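Local coordinates for protein NADH dehydrogenase (Methanothermobacter marburgensis, PDB 4R81) that binds flavin mononucleotide in a flavodoxin-like fold and probably transfers electrons from NAD(P)H to quinones, at residues A[10-13]-A[18-21]; A[85-90]-A[98-103]. All coordinates share one frame; numbering follows the deposited sequence.

Contact 1: residues A[10-13]-A[18-21]; sequences FAHP and FSRE. With FMN (flavin mononucleotide), chain E.
The guanidinium of Arg20 presents one face to the ring of Phe10, whose CE2 sits 3.4 Å above the guanidinium plane, over its centre. The two planes are 45° apart. At the edge of the Phe10 ring, near its plane, CE1 meets the backbone O of Ser19 at 3.4 Å. The His12 ring has O3P of the FMN phosphate at its edge. This is the phosphate-binding loop of the flavodoxin-like fold, between strand 5-10 and the start of helix 18-32. Phe10 CG lies anti to the backbone N (chi1 177°), and this carries the ring across to the first turn of the helix. Replacing Phe10 by an alanine would probably open a gap beside Ser19 O and leave one face of the Arg20 guanidinium without its aromatic partner. Arg20 also forms a salt bridge with Asp41. A water receives a bond from Arg20 NH2 and donates one to His12 O. The phosphate is gripped from both segments. His12 NE2 donates to O3P at 2.8 Å, and Phe18 N to O1P at 2.9 Å. O2P takes two bonds from one residue: Ser19 N and Ser19 OG each donate to it at 2.7 Å.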
ATOM      1  N   PHE A  10     -13.974   5.779   0.148  1.00 16.24           N
ATOM      2  CA  PHE A  10     -13.357   6.929   0.785  1.00 16.57           C
ATOM      3  C   PHE A  10     -12.534   6.450   1.973  1.00 16.40           C
ATOM      4  O   PHE A  10     -13.042   5.756   2.858  1.00 17.65           O
ATOM      5  CB  PHE A  10     -14.432   7.917   1.236  1.00 16.67           C
ATOM      6  CG  PHE A  10     -13.890   9.105   1.967  1.00 17.52           C
ATOM      7  CD1 PHE A  10     -13.330  10.165   1.276  1.00 17.64           C
ATOM      8  CD2 PHE A  10     -13.933   9.162   3.346  1.00 17.39           C
ATOM      9  CE1 PHE A  10     -12.826  11.269   1.954  1.00 17.83           C
ATOM     10  CE2 PHE A  10     -13.427  10.253   4.025  1.00 19.03           C
ATOM     11  CZ  PHE A  10     -12.877  11.307   3.332  1.00 18.10           C
ATOM     12  N   ALA A  11     -11.262   6.831   1.992  1.00 16.51           N
ATOM     13  CA  ALA A  11     -10.334   6.360   3.007  1.00 16.63           C
ATOM     14  C   ALA A  11      -9.620   7.494   3.737  1.00 16.67           C
ATOM     15  O   ALA A  11      -8.600   7.989   3.259  1.00 18.33           O
ATOM     16  CB  ALA A  11      -9.305   5.422   2.365  1.00 17.69           C
ATOM     17  N   HIS A  12     -10.136   7.888   4.900  1.00 18.18           N
ATOM     18  CA  HIS A  12      -9.482   8.899   5.737  1.00 18.48           C
ATOM     19  C   HIS A  12     -10.040   8.839   7.157  1.00 19.02           C
ATOM     20  O   HIS A  12     -11.254   8.771   7.338  1.00 19.31           O
ATOM     21  CB  HIS A  12      -9.676  10.310   5.170  1.00 18.27           C
ATOM     22  CG  HIS A  12      -8.676  11.301   5.677  1.00 18.62           C
ATOM     23  ND1 HIS A  12      -8.621  11.704   6.995  1.00 20.42           N
ATOM     24  CD2 HIS A  12      -7.682  11.970   5.043  1.00 19.47           C
ATOM     25  CE1 HIS A  12      -7.638  12.568   7.152  1.00 20.64           C
ATOM     26  NE2 HIS A  12      -7.052  12.750   5.982  1.00 21.01           N
ATOM     27  N   PRO A  13      -9.157   8.869   8.169  1.00 19.42           N
ATOM     28  CA  PRO A  13      -9.659   8.754   9.546  1.00 19.99           C
ATOM     29  C   PRO A  13     -10.381   9.994  10.073  1.00 22.82           C
ATOM     30  O   PRO A  13     -11.186   9.886  11.002  1.00 23.68           O
ATOM     31  CB  PRO A  13      -8.383   8.507  10.374  1.00 20.47           C
ATOM     32  CG  PRO A  13      -7.271   9.096   9.547  1.00 19.39           C
ATOM     33  CD  PRO A  13      -7.681   8.850   8.104  1.00 18.44           C
ATOM     34  N   PHE A  18      -8.829  17.566   3.928  1.00 21.78           N
ATOM     35  CA  PHE A  18      -8.991  17.986   2.546  1.00 20.80           C
ATOM     36  C   PHE A  18      -9.679  16.890   1.737  1.00 20.10           C
ATOM     37  O   PHE A  18     -10.500  17.181   0.870  1.00 19.22           O
ATOM     38  CB  PHE A  18      -7.650  18.375   1.931  1.00 19.08           C
ATOM     39  CG  PHE A  18      -7.754  18.828   0.504  1.00 21.55           C
ATOM     40  CD1 PHE A  18      -8.455  19.982   0.171  1.00 23.06           C
ATOM     41  CD2 PHE A  18      -7.145  18.102  -0.505  1.00 22.80           C
ATOM     42  CE1 PHE A  18      -8.543  20.401  -1.158  1.00 23.64           C
ATOM     43  CE2 PHE A  18      -7.234  18.505  -1.823  1.00 22.76           C
ATOM     44  CZ  PHE A  18      -7.930  19.660  -2.153  1.00 23.25           C
ATOM     45  N   SER A  19      -9.367  15.630   2.038  1.00 20.16           N
ATOM     46  CA  SER A  19      -9.958  14.514   1.304  1.00 20.13           C
ATOM     47  C   SER A  19     -11.489  14.534   1.405  1.00 20.30           C
ATOM     48  O   SER A  19     -12.195  14.214   0.446  1.00 20.10           O
ATOM     49  CB  SER A  19      -9.399  13.180   1.805  1.00 21.17           C
ATOM     50  OG  SER A  19      -8.054  13.012   1.375  1.00 21.87           O
ATOM     51  N   ARG A  20     -11.996  14.927   2.568  1.00 21.06           N
ATOM     52  CA  ARG A  20     -13.436  15.058   2.764  1.00 21.14           C
ATOM     53  C   ARG A  20     -14.034  16.137   1.856  1.00 20.67           C
ATOM     54  O   ARG A  20     -15.119  15.959   1.305  1.00 20.20           O
ATOM     55  CB  ARG A  20     -13.753  15.352   4.236  1.00 22.18           C
ATOM     56  CG  ARG A  20     -15.234  15.433   4.541  1.00 25.89           C
ATOM     57  CD  ARG A  20     -15.810  14.058   4.781  1.00 28.71           C
ATOM     58  NE  ARG A  20     -15.101  13.351   5.848  1.00 30.33           N
ATOM     59  CZ  ARG A  20     -15.364  12.101   6.212  1.00 30.07           C
ATOM     60  NH1 ARG A  20     -16.325  11.428   5.594  1.00 29.47           N
ATOM     61  NH2 ARG A  20     -14.669  11.520   7.187  1.00 31.40           N
ATOM     62  N   GLU A  21     -13.319  17.246   1.688  1.00 20.79           N
ATOM     63  CA  GLU A  21     -13.766  18.296   0.782  1.00 21.31           C
ATOM     64  C   GLU A  21     -13.695  17.822  -0.664  1.00 19.02           C
ATOM     65  O   GLU A  21     -14.522  18.212  -1.493  1.00 19.32           O
ATOM     66  CB  GLU A  21     -12.928  19.560   0.972  1.00 25.14           C
ATOM     67  CG  GLU A  21     -12.931  20.087   2.402  1.00 30.05           C
ATOM     68  CD  GLU A  21     -12.143  21.368   2.538  1.00 35.52           C
ATOM     69  OE1 GLU A  21     -12.576  22.388   1.970  1.00 38.78           O
ATOM     70  OE2 GLU A  21     -11.089  21.356   3.207  1.00 38.02           O
TER
HETATM   71  N1  FMN E 300       2.527  13.396   0.588  1.00 23.18           N
HETATM   72  C2  FMN E 300       3.232  12.990  -0.529  1.00 23.80           C
HETATM   73  O2  FMN E 300       3.311  13.732  -1.500  1.00 24.50           O
HETATM   74  N3  FMN E 300       3.846  11.754  -0.562  1.00 23.01           N
HETATM   75  C4  FMN E 300       3.759  10.908   0.523  1.00 22.00           C
HETATM   76  O4  FMN E 300       4.304   9.810   0.467  1.00 22.70           O
HETATM   77  C4A FMN E 300       3.054  11.304   1.658  1.00 21.73           C
HETATM   78  N5  FMN E 300       2.966  10.483   2.765  1.00 22.11           N
HETATM   79  C5A FMN E 300       2.248  10.887   3.872  1.00 22.03           C
HETATM   80  C6  FMN E 300       2.148  10.044   4.980  1.00 20.99           C
HETATM   81  C7  FMN E 300       1.435  10.443   6.107  1.00 21.68           C
HETATM   82  C7M FMN E 300       1.311   9.529   7.290  1.00 22.91           C
HETATM   83  C8  FMN E 300       0.814  11.693   6.129  1.00 21.07           C
HETATM   84  C8M FMN E 300       0.045  12.140   7.342  1.00 23.34           C
HETATM   85  C9  FMN E 300       0.927  12.533   5.024  1.00 21.71           C
HETATM   86  C9A FMN E 300       1.637  12.137   3.891  1.00 22.07           C
HETATM   87  N10 FMN E 300       1.746  12.967   2.788  1.00 21.72           N
HETATM   88  C10 FMN E 300       2.442  12.553   1.677  1.00 21.95           C
HETATM   89  C1' FMN E 300       1.073  14.301   2.763  1.00 21.09           C
HETATM   90  C2' FMN E 300      -0.410  13.992   2.509  1.00 21.08           C
HETATM   91  O2' FMN E 300      -0.636  13.459   1.219  1.00 18.94           O
HETATM   92  C3' FMN E 300      -1.275  15.208   2.800  1.00 22.76           C
HETATM   93  O3' FMN E 300      -1.272  15.375   4.209  1.00 23.75           O
HETATM   94  C4' FMN E 300      -2.703  14.990   2.314  1.00 23.28           C
HETATM   95  O4' FMN E 300      -2.775  14.940   0.905  1.00 25.12           O
HETATM   96  C5' FMN E 300      -3.638  16.081   2.810  1.00 22.80           C
HETATM   97  O5' FMN E 300      -4.947  15.626   2.562  1.00 23.75           O
HETATM   98  P   FMN E 300      -5.892  15.288   3.814  1.00 23.53           P
HETATM   99  O1P FMN E 300      -6.164  16.592   4.541  1.00 24.43           O
HETATM  100  O2P FMN E 300      -7.189  14.693   3.323  1.00 26.06           O
HETATM  101  O3P FMN E 300      -5.154  14.345   4.734  1.00 24.64           O
HETATM  102  O   HOH W   1     -13.918   8.755   7.927  1.00 25.36           O

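Contact 2: residues A[85-90]-A[98-103]; sequences LAFIYP and AKLKGW
Leu100 reaches from helix 98-103 to strand 85-90, and its two methyls go to different aromatic rings. Its CB points toward the strand. CG stands anti to the backbone N (chi1 -179°), which extends the branch point toward the sheet. From there CD1 meets Phe87 CD2 at 4.0 Å, at the edge of that ring and in its plane. CD2 turns to Tyr89 and comes to 3.5 Å from Tyr89 CD1, with CG and CE1 of that ring also near. Phe87 uses a second part of its edge on Trp103, one turn further along the helix. Phe87 CE2 lies 3.7 Å from Trp103 CZ3. The pair is an offset edge-to-face stack: the edge of Phe87 is turned toward the face of the Trp103 six-membered ring, with the planes at 72°. The axes of strand 85-90 and helix 98-103 run roughly antiparallel, at 147°, and approach to 9.9 Å. This is the packing of a helix on the central parallel sheet of the flavodoxin-like fold. Met156 of helix 148-162 touches both Phe87 and Tyr89. Trp103 NE1 is hydrogen-bonded to Glu75, which lies outside the two segments. All four touching side chains are buried and meet through carbon atoms, so the helix is held to the strand here by apolar packing and ring contacts.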
ATOM      1  N   LEU A  85     -16.566   3.197 -10.346  1.00 19.95           N
ATOM      2  CA  LEU A  85     -16.005   3.242  -9.004  1.00 18.50           C
ATOM      3  C   LEU A  85     -15.194   4.516  -8.864  1.00 18.52           C
ATOM      4  O   LEU A  85     -14.697   5.070  -9.848  1.00 19.98           O
ATOM      5  CB  LEU A  85     -15.097   2.032  -8.737  1.00 19.84           C
ATOM      6  CG  LEU A  85     -15.727   0.635  -8.764  1.00 19.80           C
ATOM      7  CD1 LEU A  85     -14.664  -0.456  -8.599  1.00 21.29           C
ATOM      8  CD2 LEU A  85     -16.816   0.492  -7.702  1.00 21.05           C
ATOM      9  N   ALA A  86     -15.059   4.988  -7.637  1.00 18.24           N
ATOM     10  CA  ALA A  86     -14.140   6.078  -7.370  1.00 17.29           C
ATOM     11  C   ALA A  86     -13.377   5.777  -6.096  1.00 18.42           C
ATOM     12  O   ALA A  86     -13.890   5.102  -5.203  1.00 19.51           O
ATOM     13  CB  ALA A  86     -14.883   7.403  -7.280  1.00 17.06           C
ATOM     14  N   PHE A  87     -12.141   6.256  -6.034  1.00 16.95           N
ATOM     15  CA  PHE A  87     -11.283   6.053  -4.878  1.00 16.63           C
ATOM     16  C   PHE A  87     -10.728   7.405  -4.474  1.00 18.06           C
ATOM     17  O   PHE A  87     -10.066   8.078  -5.267  1.00 18.50           O
ATOM     18  CB  PHE A  87     -10.156   5.068  -5.213  1.00 17.40           C
ATOM     19  CG  PHE A  87     -10.655   3.702  -5.578  1.00 17.11           C
ATOM     20  CD1 PHE A  87     -11.080   3.423  -6.875  1.00 17.58           C
ATOM     21  CD2 PHE A  87     -10.738   2.701  -4.617  1.00 17.56           C
ATOM     22  CE1 PHE A  87     -11.561   2.156  -7.214  1.00 18.07           C
ATOM     23  CE2 PHE A  87     -11.216   1.431  -4.947  1.00 18.47           C
ATOM     24  CZ  PHE A  87     -11.631   1.162  -6.246  1.00 18.37           C
ATOM     25  N   ILE A  88     -11.024   7.809  -3.244  1.00 16.19           N
ATOM     26  CA  ILE A  88     -10.643   9.121  -2.746  1.00 15.37           C
ATOM     27  C   ILE A  88      -9.873   8.942  -1.448  1.00 16.06           C
ATOM     28  O   ILE A  88     -10.393   8.393  -0.473  1.00 17.44           O
ATOM     29  CB  ILE A  88     -11.886  10.010  -2.517  1.00 16.19           C
ATOM     30  CG1 ILE A  88     -12.624  10.216  -3.851  1.00 16.23           C
ATOM     31  CG2 ILE A  88     -11.482  11.353  -1.884  1.00 17.26           C
ATOM     32  CD1 ILE A  88     -13.899  11.038  -3.735  1.00 16.58           C
ATOM     33  N   TYR A  89      -8.616   9.378  -1.447  1.00 16.40           N
ATOM     34  CA  TYR A  89      -7.714   9.123  -0.327  1.00 16.08           C
ATOM     35  C   TYR A  89      -6.509  10.053  -0.379  1.00 16.62           C
ATOM     36  O   TYR A  89      -6.179  10.595  -1.440  1.00 16.79           O
ATOM     37  CB  TYR A  89      -7.249   7.658  -0.344  1.00 16.82           C
ATOM     38  CG  TYR A  89      -6.504   7.266  -1.608  1.00 16.79           C
ATOM     39  CD1 TYR A  89      -7.195   6.801  -2.719  1.00 17.58           C
ATOM     40  CD2 TYR A  89      -5.122   7.368  -1.692  1.00 16.88           C
ATOM     41  CE1 TYR A  89      -6.538   6.450  -3.882  1.00 17.82           C
ATOM     42  CE2 TYR A  89      -4.448   7.019  -2.861  1.00 18.25           C
ATOM     43  CZ  TYR A  89      -5.167   6.556  -3.953  1.00 17.30           C
ATOM     44  OH  TYR A  89      -4.522   6.207  -5.118  1.00 17.99           O
ATOM     45  N   PRO A  90      -5.853  10.253   0.768  1.00 17.09           N
ATOM     46  CA  PRO A  90      -4.566  10.951   0.789  1.00 17.63           C
ATOM     47  C   PRO A  90      -3.402  10.013   0.476  1.00 16.90           C
ATOM     48  O   PRO A  90      -3.427   8.826   0.839  1.00 17.85           O
ATOM     49  CB  PRO A  90      -4.458  11.415   2.241  1.00 19.13           C
ATOM     50  CG  PRO A  90      -5.167  10.344   3.012  1.00 18.91           C
ATOM     51  CD  PRO A  90      -6.319   9.909   2.125  1.00 18.23           C
ATOM     52  N   ALA A  98      -3.375   2.313   4.583  1.00 15.25           N
ATOM     53  CA  ALA A  98      -3.503   0.889   4.860  1.00 15.61           C
ATOM     54  C   ALA A  98      -4.951   0.419   4.811  1.00 16.38           C
ATOM     55  O   ALA A  98      -5.220  -0.702   4.363  1.00 15.85           O
ATOM     56  CB  ALA A  98      -2.891   0.558   6.209  1.00 16.35           C
ATOM     57  N   LYS A  99      -5.873   1.267   5.277  1.00 16.28           N
ATOM     58  CA  LYS A  99      -7.296   0.924   5.283  1.00 16.10           C
ATOM     59  C   LYS A  99      -7.804   0.592   3.876  1.00 16.92           C
ATOM     60  O   LYS A  99      -8.541  -0.382   3.689  1.00 16.60           O
ATOM     61  CB  LYS A  99      -8.138   2.052   5.888  1.00 19.27           C
ATOM     62  CG  LYS A  99      -9.632   1.810   5.784  1.00 21.09           C
ATOM     63  CD  LYS A  99     -10.118   0.797   6.815  1.00 22.74           C
ATOM     64  CE  LYS A  99     -10.351   1.452   8.176  1.00 22.93           C
ATOM     65  NZ  LYS A  99     -10.548   0.449   9.268  1.00 24.27           N
ATOM     66  N   LEU A 100      -7.389   1.379   2.882  1.00 15.13           N
ATOM     67  CA  LEU A 100      -7.814   1.129   1.511  1.00 14.73           C
ATOM     68  C   LEU A 100      -7.027  -0.021   0.894  1.00 14.97           C
ATOM     69  O   LEU A 100      -7.576  -0.800   0.111  1.00 15.42           O
ATOM     70  CB  LEU A 100      -7.690   2.398   0.652  1.00 15.57           C
ATOM     71  CG  LEU A 100      -8.112   2.305  -0.816  1.00 16.11           C
ATOM     72  CD1 LEU A 100      -9.553   1.816  -0.937  1.00 17.94           C
ATOM     73  CD2 LEU A 100      -7.928   3.659  -1.487  1.00 17.21           C
ATOM     74  N   LYS A 101      -5.741  -0.126   1.231  1.00 14.91           N
ATOM     75  CA  LYS A 101      -4.932  -1.236   0.731  1.00 15.23           C
ATOM     76  C   LYS A 101      -5.576  -2.546   1.151  1.00 16.29           C
ATOM     77  O   LYS A 101      -5.646  -3.494   0.361  1.00 15.85           O
ATOM     78  CB  LYS A 101      -3.493  -1.173   1.259  1.00 15.92           C
ATOM     79  CG  LYS A 101      -2.603  -2.350   0.836  1.00 16.66           C
ATOM     80  CD  LYS A 101      -2.651  -2.576  -0.681  1.00 15.01           C
ATOM     81  CE  LYS A 101      -1.521  -3.452  -1.182  1.00 16.35           C
ATOM     82  NZ  LYS A 101      -1.541  -4.804  -0.560  1.00 15.04           N
ATOM     83  N   GLY A 102      -6.072  -2.582   2.386  1.00 16.37           N
ATOM     84  CA  GLY A 102      -6.684  -3.783   2.918  1.00 15.94           C
ATOM     85  C   GLY A 102      -8.000  -4.094   2.243  1.00 16.54           C
ATOM     86  O   GLY A 102      -8.385  -5.260   2.141  1.00 15.98           O
ATOM     87  N   TRP A 103      -8.682  -3.053   1.767  1.00 16.41           N
ATOM     88  CA  TRP A 103      -9.889  -3.240   0.983  1.00 16.68           C
ATOM     89  C   TRP A 103      -9.551  -4.018  -0.293  1.00 14.59           C
ATOM     90  O   TRP A 103     -10.233  -4.982  -0.625  1.00 15.30           O
ATOM     91  CB  TRP A 103     -10.522  -1.888   0.655  1.00 17.18           C
ATOM     92  CG  TRP A 103     -11.868  -1.957  -0.002  1.00 17.00           C
ATOM     93  CD1 TRP A 103     -13.080  -1.956   0.624  1.00 16.69           C
ATOM     94  CD2 TRP A 103     -12.145  -2.002  -1.415  1.00 15.82           C
ATOM     95  NE1 TRP A 103     -14.096  -2.003  -0.305  1.00 17.27           N
ATOM     96  CE2 TRP A 103     -13.550  -2.029  -1.562  1.00 16.88           C
ATOM     97  CE3 TRP A 103     -11.341  -2.011  -2.566  1.00 16.88           C
ATOM     98  CZ2 TRP A 103     -14.171  -2.079  -2.815  1.00 16.73           C
ATOM     99  CZ3 TRP A 103     -11.960  -2.061  -3.812  1.00 16.32           C
ATOM    100  CH2 TRP A 103     -13.360  -2.096  -3.922  1.00 17.01           C
TER

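Overall arrangement
Contact 1 comes first in the sequence and contact 2 follows it; their centres are about 10 Å apart. Both use the same five-stranded parallel sheet of the flavodoxin-like fold. Strand 5-10, which leads into contact 1, is the direct neighbour of strand 84-90, which supplies contact 2. The two contacts touch: Ala11 N probably hydrogen-bonds to Ile88 O, and His12 and Ser19 pack on Pro90. Helices 18-32 and 98-107 cover opposite faces of the sheet: Ile88 meets the first, Phe87 and Tyr89 the second. Contact 1 holds the FMN phosphate. Contact 2 packs helix 98-107 on strand 84-90 just before its C-terminal end, where Pro90 touches the FMN and Leu91 continues the flavin pocket.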